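Protein arginine N-methyltransferase SFM1 (Saccharomyces cerevisiae, PDB 5C77) transfers a methyl group from S-adenosyl-L-methionine to ribosomal protein S3, monomethylating one arginine of that protein. Local coordinates at residues K2-H7 and Y101-G106; S13-L18 and D198-D203; V80-P85 and L128-L133; D135-T140 and M178-V183. All coordinates share one frame; numbering follows the deposited sequence.

Contact 1: K2-H7 and Y101-G106; sequences KYIIEH and YFVFGG. With SAH (S-adenosyl-L-homocysteine), chain C.
Tyr3 and Phe104 rise side by side from the same face of two parallel strands, and their rings meet edge to edge, Tyr3 CD2 lying 4.0 Å from Phe104 CE1. Ile5 and Phe102 share this face, which helix 140-151 covers; flat rings and a branched chain suit so closely packed a layer. At its margin Lys2 bends its chain to bring CE to the edge of the Phe102 ring, in the ring plane. On the other face, Ile4 carries CG1 beside its backbone N (chi1 -56°) and places CD1 3.6 Å from Tyr101 CD1, with Val103 alongside.

Four backbone hydrogen bonds join the strands; that from Ile4 N to Phe102 O is 2.9 Å long. Phe104 reaches the cofactor product, its CD2 3.6 Å from O2' of SAH, so a serine in its place would probably open a gap between Tyr3, Ile144 and the ribose. Gly106 follows with backbone angles that call for glycine, and any side chain there would crowd SAH. The chemistry is that of a sheet interior: largely apolar side chains, buried Glu6 answered by Arg116 and Ser36, main-chain groups paired here and with strands 32-35 and 80-83, the end of 101-106 at the ligand.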
# COMPACT_ATOMS: atom_id res chain seq x y z
N LYS A 2 -3.67 4.79 8.69
CA LYS A 2 -4.45 5.65 7.81
C LYS A 2 -5.89 5.18 7.53
O LYS A 2 -6.82 5.96 7.71
CB LYS A 2 -3.70 5.95 6.51
CG LYS A 2 -2.65 7.03 6.64
CD LYS A 2 -2.64 7.91 5.40
CE LYS A 2 -4.06 8.46 5.09
NZ LYS A 2 -4.46 8.28 3.65
N TYR A 3 -6.08 3.94 7.09
CA TYR A 3 -7.46 3.44 6.87
C TYR A 3 -7.94 2.56 8.01
O TYR A 3 -7.28 1.60 8.39
CB TYR A 3 -7.60 2.65 5.57
CG TYR A 3 -7.13 3.34 4.34
CD1 TYR A 3 -5.81 3.23 3.93
CD2 TYR A 3 -7.99 4.10 3.56
CE1 TYR A 3 -5.36 3.85 2.80
CE2 TYR A 3 -7.54 4.73 2.41
CZ TYR A 3 -6.22 4.60 2.04
OH TYR A 3 -5.74 5.20 0.91
N ILE A 4 -9.11 2.87 8.56
CA ILE A 4 -9.66 2.10 9.65
C ILE A 4 -11.00 1.50 9.26
O ILE A 4 -11.95 2.22 8.99
CB ILE A 4 -9.90 2.97 10.89
CG1 ILE A 4 -8.61 3.67 11.32
CG2 ILE A 4 -10.46 2.14 12.02
CD1 ILE A 4 -8.82 4.71 12.41
N ILE A 5 -11.09 0.17 9.23
CA ILE A 5 -12.36 -0.47 8.93
C ILE A 5 -13.01 -1.03 10.18
O ILE A 5 -12.43 -1.85 10.88
CB ILE A 5 -12.22 -1.59 7.90
CG1 ILE A 5 -11.64 -1.04 6.59
CG2 ILE A 5 -13.57 -2.22 7.64
CD1 ILE A 5 -11.40 -2.13 5.56
N GLU A 6 -14.22 -0.57 10.46
CA GLU A 6 -15.03 -1.16 11.51
C GLU A 6 -15.57 -2.46 10.95
O GLU A 6 -16.25 -2.46 9.93
CB GLU A 6 -16.20 -0.24 11.85
CG GLU A 6 -15.78 1.15 12.26
CD GLU A 6 -15.19 1.18 13.65
OE1 GLU A 6 -15.81 0.58 14.56
OE2 GLU A 6 -14.11 1.79 13.85
N HIS A 7 -15.25 -3.58 11.59
CA HIS A 7 -15.68 -4.87 11.07
C HIS A 7 -17.21 -4.96 11.10
O HIS A 7 -17.81 -4.91 12.18
CB HIS A 7 -15.03 -6.01 11.85
CG HIS A 7 -15.36 -7.36 11.30
ND1 HIS A 7 -15.19 -7.68 9.97
CD2 HIS A 7 -15.86 -8.47 11.90
CE1 HIS A 7 -15.58 -8.93 9.77
NE2 HIS A 7 -15.99 -9.43 10.92
N TYR A 101 -6.80 10.06 9.15
CA TYR A 101 -7.49 8.77 9.21
C TYR A 101 -8.79 8.75 8.42
O TYR A 101 -9.55 9.73 8.44
CB TYR A 101 -7.80 8.37 10.64
CG TYR A 101 -6.57 8.12 11.47
CD1 TYR A 101 -6.01 6.85 11.54
CD2 TYR A 101 -5.98 9.15 12.20
CE1 TYR A 101 -4.90 6.61 12.30
CE2 TYR A 101 -4.86 8.92 12.96
CZ TYR A 101 -4.32 7.65 13.01
OH TYR A 101 -3.21 7.40 13.77
N PHE A 102 -9.04 7.63 7.76
CA PHE A 102 -10.25 7.44 6.98
C PHE A 102 -11.03 6.24 7.49
O PHE A 102 -10.59 5.10 7.38
CB PHE A 102 -9.91 7.29 5.51
CG PHE A 102 -9.37 8.54 4.92
CD1 PHE A 102 -8.02 8.83 5.00
CD2 PHE A 102 -10.22 9.45 4.34
CE1 PHE A 102 -7.52 10.00 4.50
CE2 PHE A 102 -9.73 10.63 3.82
CZ PHE A 102 -8.37 10.91 3.91
N VAL A 103 -12.20 6.52 8.04
CA VAL A 103 -12.97 5.50 8.75
C VAL A 103 -14.15 4.99 7.92
O VAL A 103 -14.87 5.75 7.28
CB VAL A 103 -13.44 6.02 10.14
CG1 VAL A 103 -14.16 4.94 10.91
CG2 VAL A 103 -12.25 6.54 10.93
N PHE A 104 -14.31 3.67 7.94
CA PHE A 104 -15.39 3.02 7.24
C PHE A 104 -16.28 2.35 8.26
O PHE A 104 -15.83 1.49 9.03
CB PHE A 104 -14.83 2.04 6.21
CG PHE A 104 -13.97 2.70 5.18
CD1 PHE A 104 -12.65 3.02 5.46
CD2 PHE A 104 -14.48 3.04 3.95
CE1 PHE A 104 -11.86 3.64 4.52
CE2 PHE A 104 -13.70 3.66 3.01
CZ PHE A 104 -12.38 3.96 3.29
N GLY A 105 -17.54 2.80 8.28
CA GLY A 105 -18.56 2.24 9.15
C GLY A 105 -19.45 1.31 8.35
O GLY A 105 -18.95 0.43 7.66
N GLY A 106 -20.76 1.53 8.41
CA GLY A 106 -21.70 0.72 7.67
C GLY A 106 -22.93 0.31 8.47
O GLY A 106 -23.29 0.98 9.45
N SAH C . -21.47 -5.61 5.46
CA SAH C . -21.46 -4.15 5.47
CB SAH C . -20.75 -3.62 4.23
CG SAH C . -20.23 -2.18 4.34
SD SAH C . -19.48 -1.53 2.82
C SAH C . -22.88 -3.59 5.59
O SAH C . -23.07 -2.37 5.69
OXT SAH C . -23.86 -4.34 5.59
C5' SAH C . -20.18 0.09 3.19
C4' SAH C . -19.13 1.10 3.64
O4' SAH C . -18.35 1.54 2.54
C3' SAH C . -19.81 2.33 4.23
O3' SAH C . -19.76 2.27 5.63
C2' SAH C . -18.99 3.49 3.76
O2' SAH C . -17.97 3.76 4.71
C1' SAH C . -18.32 2.96 2.52
N9 SAH C . -19.03 3.48 1.33
C8 SAH C . -19.68 2.76 0.37
N7 SAH C . -20.19 3.62 -0.54
C5 SAH C . -19.88 4.88 -0.17
C6 SAH C . -20.14 6.13 -0.73
N6 SAH C . -20.83 6.24 -1.86
N1 SAH C . -19.68 7.26 -0.10
C2 SAH C . -18.95 7.17 1.07
N3 SAH C . -18.70 5.94 1.62
C4 SAH C . -19.14 4.81 1.01

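Contact 2: S13-L18 and D198-D203; sequences SEWVIL and DLIKKD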
# COMPACT_ATOMS: atom_id res chain seq x y z
N SER A 13 -17.02 -14.06 6.69
CA SER A 13 -17.46 -14.81 5.53
C SER A 13 -16.35 -14.81 4.50
O SER A 13 -15.44 -13.98 4.56
CB SER A 13 -18.72 -14.18 4.95
OG SER A 13 -18.47 -12.86 4.50
N GLU A 14 -16.43 -15.73 3.55
CA GLU A 14 -15.44 -15.81 2.48
C GLU A 14 -15.39 -14.49 1.71
O GLU A 14 -14.33 -14.05 1.27
CB GLU A 14 -15.77 -16.95 1.53
CG GLU A 14 -14.74 -17.15 0.43
CD GLU A 14 -13.37 -17.52 0.97
OE1 GLU A 14 -13.31 -18.17 2.05
OE2 GLU A 14 -12.36 -17.17 0.33
N TRP A 15 -16.56 -13.89 1.56
CA TRP A 15 -16.69 -12.63 0.86
C TRP A 15 -15.84 -11.55 1.51
O TRP A 15 -15.08 -10.87 0.83
CB TRP A 15 -18.16 -12.21 0.85
CG TRP A 15 -18.42 -10.96 0.11
CD1 TRP A 15 -18.10 -9.69 0.50
CD2 TRP A 15 -19.07 -10.83 -1.16
NE1 TRP A 15 -18.51 -8.78 -0.44
CE2 TRP A 15 -19.11 -9.45 -1.48
CE3 TRP A 15 -19.64 -11.74 -2.06
CZ2 TRP A 15 -19.68 -8.97 -2.65
CZ3 TRP A 15 -20.20 -11.26 -3.23
CH2 TRP A 15 -20.22 -9.89 -3.51
N VAL A 16 -15.98 -11.38 2.81
CA VAL A 16 -15.25 -10.33 3.49
C VAL A 16 -13.76 -10.66 3.57
O VAL A 16 -12.91 -9.76 3.65
CB VAL A 16 -15.84 -10.02 4.89
CG1 VAL A 16 -15.34 -11.00 5.92
CG2 VAL A 16 -15.46 -8.63 5.30
N ILE A 17 -13.42 -11.94 3.54
CA ILE A 17 -12.02 -12.33 3.53
C ILE A 17 -11.40 -11.94 2.19
O ILE A 17 -10.24 -11.51 2.14
CB ILE A 17 -11.84 -13.84 3.83
CG1 ILE A 17 -12.35 -14.16 5.24
CG2 ILE A 17 -10.37 -14.27 3.69
CD1 ILE A 17 -12.30 -15.65 5.58
N LEU A 18 -12.17 -12.07 1.11
CA LEU A 18 -11.67 -11.69 -0.21
C LEU A 18 -11.45 -10.19 -0.31
O LEU A 18 -10.40 -9.75 -0.79
CB LEU A 18 -12.59 -12.18 -1.33
CG LEU A 18 -12.64 -13.71 -1.44
CD1 LEU A 18 -13.48 -14.16 -2.64
CD2 LEU A 18 -11.22 -14.31 -1.49
N ASP A 198 -15.25 -15.70 -8.92
CA ASP A 198 -15.56 -17.11 -8.71
C ASP A 198 -16.61 -17.27 -7.61
O ASP A 198 -17.52 -18.09 -7.73
CB ASP A 198 -14.31 -17.90 -8.36
CG ASP A 198 -13.30 -17.93 -9.50
OD1 ASP A 198 -13.71 -18.16 -10.66
OD2 ASP A 198 -12.09 -17.70 -9.23
N LEU A 199 -16.48 -16.46 -6.57
CA LEU A 199 -17.39 -16.50 -5.42
C LEU A 199 -18.81 -16.15 -5.83
O LEU A 199 -19.77 -16.77 -5.38
CB LEU A 199 -16.91 -15.51 -4.37
CG LEU A 199 -17.72 -15.48 -3.08
CD1 LEU A 199 -17.71 -16.86 -2.44
CD2 LEU A 199 -17.15 -14.46 -2.14
N ILE A 200 -18.94 -15.14 -6.67
CA ILE A 200 -20.24 -14.72 -7.17
C ILE A 200 -20.81 -15.79 -8.07
O ILE A 200 -22.02 -16.04 -8.07
CB ILE A 200 -20.11 -13.40 -7.94
CG1 ILE A 200 -19.66 -12.29 -6.98
CG2 ILE A 200 -21.42 -13.03 -8.60
CD1 ILE A 200 -19.39 -10.95 -7.66
N LYS A 201 -19.94 -16.44 -8.83
CA LYS A 201 -20.35 -17.51 -9.73
C LYS A 201 -20.97 -18.68 -8.96
O LYS A 201 -22.06 -19.14 -9.31
CB LYS A 201 -19.15 -18.00 -10.56
CG LYS A 201 -19.50 -19.05 -11.60
CD LYS A 201 -18.25 -19.74 -12.11
CE LYS A 201 -18.59 -20.97 -12.95
NZ LYS A 201 -17.40 -21.84 -13.18
N LYS A 202 -20.30 -19.14 -7.91
CA LYS A 202 -20.78 -20.29 -7.16
C LYS A 202 -22.06 -19.98 -6.37
O LYS A 202 -22.78 -20.88 -5.95
CB LYS A 202 -19.69 -20.85 -6.24
CG LYS A 202 -19.81 -20.49 -4.77
CD LYS A 202 -18.92 -21.40 -3.92
CE LYS A 202 -18.95 -21.01 -2.45
NZ LYS A 202 -20.32 -21.07 -1.86
N ASP A 203 -22.34 -18.69 -6.19
CA ASP A 203 -23.55 -18.25 -5.52
C ASP A 203 -24.79 -18.52 -6.37
O ASP A 203 -25.89 -18.71 -5.83
CB ASP A 203 -23.45 -16.75 -5.19
CG ASP A 203 -24.68 -16.23 -4.48
OD1 ASP A 203 -25.64 -15.80 -5.17
OD2 ASP A 203 -24.69 -16.23 -3.23
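A pair of nearly antiparallel helices meets here at the protein surface, with Leu199 of helix 196-203 reaching across to Trp15, Leu18 and Glu14 in the opening turns of helix 14-27. The short axes run 163° apart and come no closer than 11.3 Å, so the backbones stay well separated and long side chains must span the distance. Leucine suits that task. Its CG stands opposite the backbone N (chi1 -177°), which carries both methyls outward. Leu199 CD2 settles against the root of the tryptophan, 3.5 Å from Trp15 CA, and Leu18 CD1 comes to 3.7 Å from the same Leu199 CD2. The other methyl, Leu199 CD1, meets the aliphatic part of Glu14 at CG, 4.1 Å away, while the carboxylate beyond is engaged by Arg49.

The indole of Trp15 crosses Leu199 at about a right angle and extends past it, bringing CZ3 to 3.9 Å from Ile200 CG1; a wide, flat ring can thus touch two successive residues of the partner helix. Met196 and Met178 add flexible apolar bulk around the indole. Ser13 begins the first helix as its N-cap, its OG accepting a weak bond from Val16 N. With the Trp15 side chain about 7 Å from the bound SAH, the last modelled helix, 196-203, thus packs by apolar side chains, nearly antiparallel, on the start of helix 14-27.

Contact 3: V80-P85 and L128-L133; sequences VCLLDP and LISRRL. With SAH (S-adenosyl-L-homocysteine), chain C.
Val80 and Leu128 begin the tightly packed part of this parallel strand pair, Val80 CG1 lying 3.6 Å from Leu128 CD2. The other methyl of Leu128, CD1, turns to Leu82 and approaches its CB at 3.8 Å; the forked leucine thereby serves two neighbours at once, and Leu120 of helix 116-123 packs on it as well. On the face holding Cys81, Leu83 and Arg131, the slender thiol of Cys81 fits against the first carbons of the arginine, SG to Arg131 CB 3.6 Å. Backbone bonds alternate regularly between the strands, ending with Asp84 N to Arg131 O.

At and just past the C-terminal ends of the strands both chains line the cofactor pocket, as expected of the SPOUT methyltransferases, in which the loops at the C-terminal ends of the parallel strands hold the adenosyl group. Leu83 O accepts the ribose hydroxyl O2' of SAH at 2.8 Å, and Leu133 N gives its hydrogen to adenine N1 at 2.9 Å. The adenine is sandwiched: the rigid ring of Pro85 lies against one face, CB 3.5 Å from SAH C6, and Leu133 against the other, CB 3.4 Å from SAH N1.

The side nearer solvent is looser and more polar. Arg131, whose chain bends at chi2 (-77°), gives a weak bond from NH1 to Ser130 O; Ile129 CG2 lies over one face of its guanidinium, toward the rim. Arg132 runs its aliphatic stem past Pro85 O before its guanidinium pairs with Asp90.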
# COMPACT_ATOMS: atom_id res chain seq x y z
N VAL A 80 -10.14 13.35 11.38
CA VAL A 80 -10.62 11.99 11.13
C VAL A 80 -11.85 12.01 10.24
O VAL A 80 -12.94 12.44 10.65
CB VAL A 80 -10.90 11.23 12.43
CG1 VAL A 80 -11.34 9.81 12.12
CG2 VAL A 80 -9.65 11.23 13.33
N CYS A 81 -11.67 11.54 9.02
CA CYS A 81 -12.76 11.52 8.05
C CYS A 81 -13.58 10.23 8.12
O CYS A 81 -13.07 9.13 7.91
CB CYS A 81 -12.21 11.73 6.64
SG CYS A 81 -13.48 11.66 5.36
N LEU A 82 -14.86 10.37 8.45
CA LEU A 82 -15.79 9.25 8.36
C LEU A 82 -16.40 9.23 6.95
O LEU A 82 -16.92 10.23 6.48
CB LEU A 82 -16.89 9.37 9.41
CG LEU A 82 -18.09 8.45 9.18
CD1 LEU A 82 -17.75 7.01 9.55
CD2 LEU A 82 -19.33 8.94 9.94
N LEU A 83 -16.32 8.09 6.29
CA LEU A 83 -16.90 7.98 4.96
C LEU A 83 -18.32 7.41 4.99
O LEU A 83 -18.57 6.34 5.54
CB LEU A 83 -15.96 7.18 4.05
CG LEU A 83 -14.68 8.01 3.89
CD1 LEU A 83 -13.44 7.16 3.82
CD2 LEU A 83 -14.79 8.91 2.66
N ASP A 84 -19.25 8.17 4.41
CA ASP A 84 -20.67 7.87 4.47
C ASP A 84 -21.34 8.30 3.17
O ASP A 84 -21.22 9.46 2.76
CB ASP A 84 -21.30 8.63 5.64
CG ASP A 84 -22.82 8.56 5.66
OD1 ASP A 84 -23.41 7.57 5.18
OD2 ASP A 84 -23.44 9.51 6.18
N PRO A 85 -22.03 7.36 2.50
CA PRO A 85 -22.71 7.63 1.23
C PRO A 85 -23.87 8.62 1.37
O PRO A 85 -24.37 9.13 0.38
CB PRO A 85 -23.23 6.26 0.81
CG PRO A 85 -23.31 5.48 2.08
CD PRO A 85 -22.18 5.96 2.91
N LEU A 128 -15.16 13.34 14.17
CA LEU A 128 -15.49 12.99 12.79
C LEU A 128 -15.91 14.15 11.90
O LEU A 128 -16.63 15.05 12.31
CB LEU A 128 -16.57 11.91 12.77
CG LEU A 128 -16.23 10.58 13.46
CD1 LEU A 128 -17.29 9.52 13.18
CD2 LEU A 128 -14.84 10.10 13.04
N ILE A 129 -15.42 14.12 10.66
CA ILE A 129 -15.93 14.93 9.57
C ILE A 129 -16.47 13.92 8.59
O ILE A 129 -15.82 12.91 8.32
CB ILE A 129 -14.81 15.71 8.87
CG1 ILE A 129 -14.08 16.64 9.84
CG2 ILE A 129 -15.37 16.52 7.70
CD1 ILE A 129 -14.81 17.92 10.11
N SER A 130 -17.65 14.16 8.05
CA SER A 130 -18.24 13.20 7.12
C SER A 130 -18.04 13.60 5.68
O SER A 130 -18.26 14.75 5.31
CB SER A 130 -19.72 13.00 7.42
OG SER A 130 -19.88 12.18 8.55
N ARG A 131 -17.63 12.64 4.85
CA ARG A 131 -17.45 12.87 3.42
C ARG A 131 -18.07 11.76 2.56
O ARG A 131 -18.15 10.61 2.98
CB ARG A 131 -15.97 13.04 3.08
CG ARG A 131 -15.36 14.31 3.62
CD ARG A 131 -15.78 15.50 2.78
NE ARG A 131 -15.30 16.76 3.34
CZ ARG A 131 -16.01 17.53 4.16
NH1 ARG A 131 -17.23 17.18 4.53
NH2 ARG A 131 -15.49 18.67 4.61
N ARG A 132 -18.51 12.12 1.36
CA ARG A 132 -19.12 11.17 0.46
C ARG A 132 -18.15 10.79 -0.66
O ARG A 132 -17.21 11.54 -0.96
CB ARG A 132 -20.41 11.74 -0.14
CG ARG A 132 -21.31 10.69 -0.82
CD ARG A 132 -22.49 11.31 -1.53
NE ARG A 132 -22.08 12.12 -2.66
CZ ARG A 132 -22.92 12.81 -3.43
NH1 ARG A 132 -24.22 12.79 -3.20
NH2 ARG A 132 -22.45 13.53 -4.45
N LEU A 133 -18.38 9.62 -1.24
CA LEU A 133 -17.64 9.14 -2.40
C LEU A 133 -18.61 8.93 -3.55
O LEU A 133 -18.83 7.80 -3.99
CB LEU A 133 -16.93 7.82 -2.07
CG LEU A 133 -15.82 7.93 -1.03
CD1 LEU A 133 -15.39 6.56 -0.51
CD2 LEU A 133 -14.64 8.70 -1.62
N SAH C . -21.47 -5.61 5.46
CA SAH C . -21.46 -4.15 5.47
CB SAH C . -20.75 -3.62 4.23
CG SAH C . -20.23 -2.18 4.34
SD SAH C . -19.48 -1.53 2.82
C SAH C . -22.88 -3.59 5.59
O SAH C . -23.07 -2.37 5.69
OXT SAH C . -23.86 -4.34 5.59
C5' SAH C . -20.18 0.09 3.19
C4' SAH C . -19.13 1.10 3.64
O4' SAH C . -18.35 1.54 2.54
C3' SAH C . -19.81 2.33 4.23
O3' SAH C . -19.76 2.27 5.63
C2' SAH C . -18.99 3.49 3.76
O2' SAH C . -17.97 3.76 4.71
C1' SAH C . -18.32 2.96 2.52
N9 SAH C . -19.03 3.48 1.33
C8 SAH C . -19.68 2.76 0.37
N7 SAH C . -20.19 3.62 -0.54
C5 SAH C . -19.88 4.88 -0.17
C6 SAH C . -20.14 6.13 -0.73
N6 SAH C . -20.83 6.24 -1.86
N1 SAH C . -19.68 7.26 -0.10
C2 SAH C . -18.95 7.17 1.07
N3 SAH C . -18.70 5.94 1.62
C4 SAH C . -19.14 4.81 1.01

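Contact 4: D135-T140 and M178-V183; sequences DKQMTT and MPFRYV. With SAH (S-adenosyl-L-homocysteine), chain C.
Arg181 and Asp135 form the charged part of the contact. The Arg181 chain is extended as far as CD and bends there (chi3 -72°), which turns its guanidinium edge toward the aspartate: Arg181 NH2 meets Asp135 OD1 at 3.3 Å in a salt bridge, with carboxylate and guanidinium nearly coplanar, 22° apart. A weaker bond from NH1 goes to the same oxygen, while NE is paired with Asp164. Lys136 contributes its aliphatic part, laying CG over one guanidinium face and keeping its ammonium farther off.

Backbone bonds form a second tie. Arg181 N donates to Gln137 O at 3.0 Å, and water 1 bridges Thr139 N and Arg181 O. The same loop reads the adenine of SAH through its main chain: Lys136 O accepts from N6 at 2.7 Å, and Met138 N donates to N7 at 3.0 Å.

Among the apolar contacts, Thr139 makes a CH-pi interaction, its CG2 3.9 Å from the Phe180 ring centroid and 12° off the normal, while Pro179 CG lies against the opposite face. OG1 is engaged by Thr142 of helix 140-151, and the methyl is the branch that faces the ring. Met138 crosses Arg181 at a slant, its end methyl CE 3.7 Å from Arg181 CD.

A leucine in place of Arg181 would probably leave Asp135 and Asp164 without their shared positive partner and Lys136 CG without a flat surface to rest on. The chemistry implies an adenine-binding loop fixed from behind by charge, main-chain bonds and a ring face, with Lys136 O and Met138 N left to bind the adenine.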
# COMPACT_ATOMS: atom_id res chain seq x y z
N ASP A 135 -22.53 9.51 -5.50
CA ASP A 135 -23.91 9.27 -5.13
C ASP A 135 -24.34 7.82 -5.31
O ASP A 135 -25.53 7.50 -5.24
CB ASP A 135 -24.84 10.21 -5.90
CG ASP A 135 -24.82 9.94 -7.38
OD1 ASP A 135 -23.87 9.26 -7.85
OD2 ASP A 135 -25.75 10.40 -8.09
N LYS A 136 -23.38 6.93 -5.53
CA LYS A 136 -23.70 5.52 -5.62
C LYS A 136 -23.00 4.73 -4.54
O LYS A 136 -21.93 5.10 -4.08
CB LYS A 136 -23.40 4.97 -7.00
CG LYS A 136 -24.29 5.58 -8.07
CD LYS A 136 -24.46 4.66 -9.26
CE LYS A 136 -25.48 5.25 -10.24
NZ LYS A 136 -26.78 5.57 -9.58
N GLN A 137 -23.64 3.64 -4.14
CA GLN A 137 -23.12 2.75 -3.12
C GLN A 137 -21.91 1.98 -3.67
O GLN A 137 -21.92 1.55 -4.82
CB GLN A 137 -24.25 1.80 -2.68
CG GLN A 137 -23.89 0.78 -1.63
CD GLN A 137 -23.60 1.40 -0.27
OE1 GLN A 137 -24.31 2.30 0.18
NE2 GLN A 137 -22.53 0.91 0.38
N MET A 138 -20.88 1.83 -2.84
CA MET A 138 -19.66 1.12 -3.21
C MET A 138 -19.34 0.01 -2.22
O MET A 138 -19.70 0.09 -1.05
CB MET A 138 -18.46 2.08 -3.22
CG MET A 138 -18.43 3.08 -4.35
SD MET A 138 -17.00 4.17 -4.24
CE MET A 138 -17.04 4.95 -5.84
N THR A 139 -18.64 -1.03 -2.68
CA THR A 139 -18.06 -2.01 -1.76
C THR A 139 -16.89 -1.40 -0.96
O THR A 139 -16.35 -0.36 -1.33
CB THR A 139 -17.53 -3.25 -2.51
OG1 THR A 139 -16.42 -2.87 -3.32
CG2 THR A 139 -18.63 -3.88 -3.38
N THR A 140 -16.51 -2.06 0.12
CA THR A 140 -15.43 -1.58 0.97
C THR A 140 -14.10 -1.41 0.22
O THR A 140 -13.40 -0.42 0.42
CB THR A 140 -15.20 -2.52 2.16
OG1 THR A 140 -16.44 -3.10 2.56
CG2 THR A 140 -14.57 -1.75 3.33
N MET A 178 -24.34 -6.46 -10.30
CA MET A 178 -23.88 -6.01 -8.99
C MET A 178 -24.33 -4.58 -8.75
O MET A 178 -23.97 -3.68 -9.50
CB MET A 178 -22.37 -6.12 -8.88
CG MET A 178 -21.84 -7.51 -9.12
SD MET A 178 -22.31 -8.64 -7.80
CE MET A 178 -21.52 -7.88 -6.39
N PRO A 179 -25.11 -4.37 -7.69
CA PRO A 179 -25.71 -3.08 -7.40
C PRO A 179 -24.71 -2.12 -6.76
O PRO A 179 -24.97 -1.58 -5.69
CB PRO A 179 -26.82 -3.44 -6.41
CG PRO A 179 -26.24 -4.57 -5.65
CD PRO A 179 -25.36 -5.34 -6.61
N PHE A 180 -23.57 -1.93 -7.40
CA PHE A 180 -22.54 -1.05 -6.87
C PHE A 180 -21.85 -0.33 -8.01
O PHE A 180 -21.92 -0.75 -9.16
CB PHE A 180 -21.48 -1.84 -6.12
CG PHE A 180 -22.00 -2.64 -4.96
CD1 PHE A 180 -22.32 -2.02 -3.76
CD2 PHE A 180 -22.09 -4.03 -5.04
CE1 PHE A 180 -22.77 -2.76 -2.68
CE2 PHE A 180 -22.53 -4.78 -3.96
CZ PHE A 180 -22.88 -4.14 -2.78
N ARG A 181 -21.18 0.75 -7.66
CA ARG A 181 -20.28 1.42 -8.57
C ARG A 181 -18.87 0.82 -8.39
O ARG A 181 -18.44 0.57 -7.26
CB ARG A 181 -20.29 2.92 -8.29
CG ARG A 181 -19.17 3.71 -8.97
CD ARG A 181 -19.34 5.20 -8.71
NE ARG A 181 -20.46 5.77 -9.46
CZ ARG A 181 -21.20 6.80 -9.06
NH1 ARG A 181 -20.96 7.39 -7.90
NH2 ARG A 181 -22.20 7.23 -9.83
N TYR A 182 -18.18 0.56 -9.50
CA TYR A 182 -16.84 -0.01 -9.46
C TYR A 182 -15.85 0.83 -10.25
O TYR A 182 -16.22 1.45 -11.24
CB TYR A 182 -16.83 -1.42 -10.06
CG TYR A 182 -17.55 -2.47 -9.25
CD1 TYR A 182 -18.92 -2.67 -9.39
CD2 TYR A 182 -16.86 -3.27 -8.35
CE1 TYR A 182 -19.58 -3.63 -8.66
CE2 TYR A 182 -17.52 -4.24 -7.61
CZ TYR A 182 -18.88 -4.42 -7.78
OH TYR A 182 -19.55 -5.38 -7.05
N VAL A 183 -14.60 0.84 -9.82
CA VAL A 183 -13.52 1.48 -10.57
C VAL A 183 -13.11 0.61 -11.77
O VAL A 183 -12.96 -0.60 -11.65
CB VAL A 183 -12.28 1.74 -9.68
CG1 VAL A 183 -11.25 2.57 -10.44
CG2 VAL A 183 -12.68 2.44 -8.39
N SAH C . -21.47 -5.61 5.46
CA SAH C . -21.46 -4.15 5.47
CB SAH C . -20.75 -3.62 4.23
CG SAH C . -20.23 -2.18 4.34
SD SAH C . -19.48 -1.53 2.82
C SAH C . -22.88 -3.59 5.59
O SAH C . -23.07 -2.37 5.69
OXT SAH C . -23.86 -4.34 5.59
C5' SAH C . -20.18 0.09 3.19
C4' SAH C . -19.13 1.10 3.64
O4' SAH C . -18.35 1.54 2.54
C3' SAH C . -19.81 2.33 4.23
O3' SAH C . -19.76 2.27 5.63
C2' SAH C . -18.99 3.49 3.76
O2' SAH C . -17.97 3.76 4.71
C1' SAH C . -18.32 2.96 2.52
N9 SAH C . -19.03 3.48 1.33
C8 SAH C . -19.68 2.76 0.37
N7 SAH C . -20.19 3.62 -0.54
C5 SAH C . -19.88 4.88 -0.17
C6 SAH C . -20.14 6.13 -0.73
N6 SAH C . -20.83 6.24 -1.86
N1 SAH C . -19.68 7.26 -0.10
C2 SAH C . -18.95 7.17 1.07
N3 SAH C . -18.70 5.94 1.62
C4 SAH C . -19.14 4.81 1.01
O HOH W 1 -18.21 -1.36 -5.50

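In the fold
Contact 1 is buried at the heart of the fold, contact 3 is partly buried farther out, and the two belong to one sheet: strands 101-108 and 80-83 are neighbours, with Val103 N probably bonded to Cys81 O. Both rely on backbone bonds and apolar side chains, contact 3 becoming polar toward solvent. Contact 4, also partly buried, has little regular structure and adds a salt bridge, a water bridge and a CH-pi contact. SAH is touched by contact 1 at the ribose, contact 3 at ribose and adenine, and contact 4 mainly at the adenine edge. Contact 2 lies at the surface, purely apolar across its helices, yet it meets contact 4 where Trp15 and Ile200 pack on Met178.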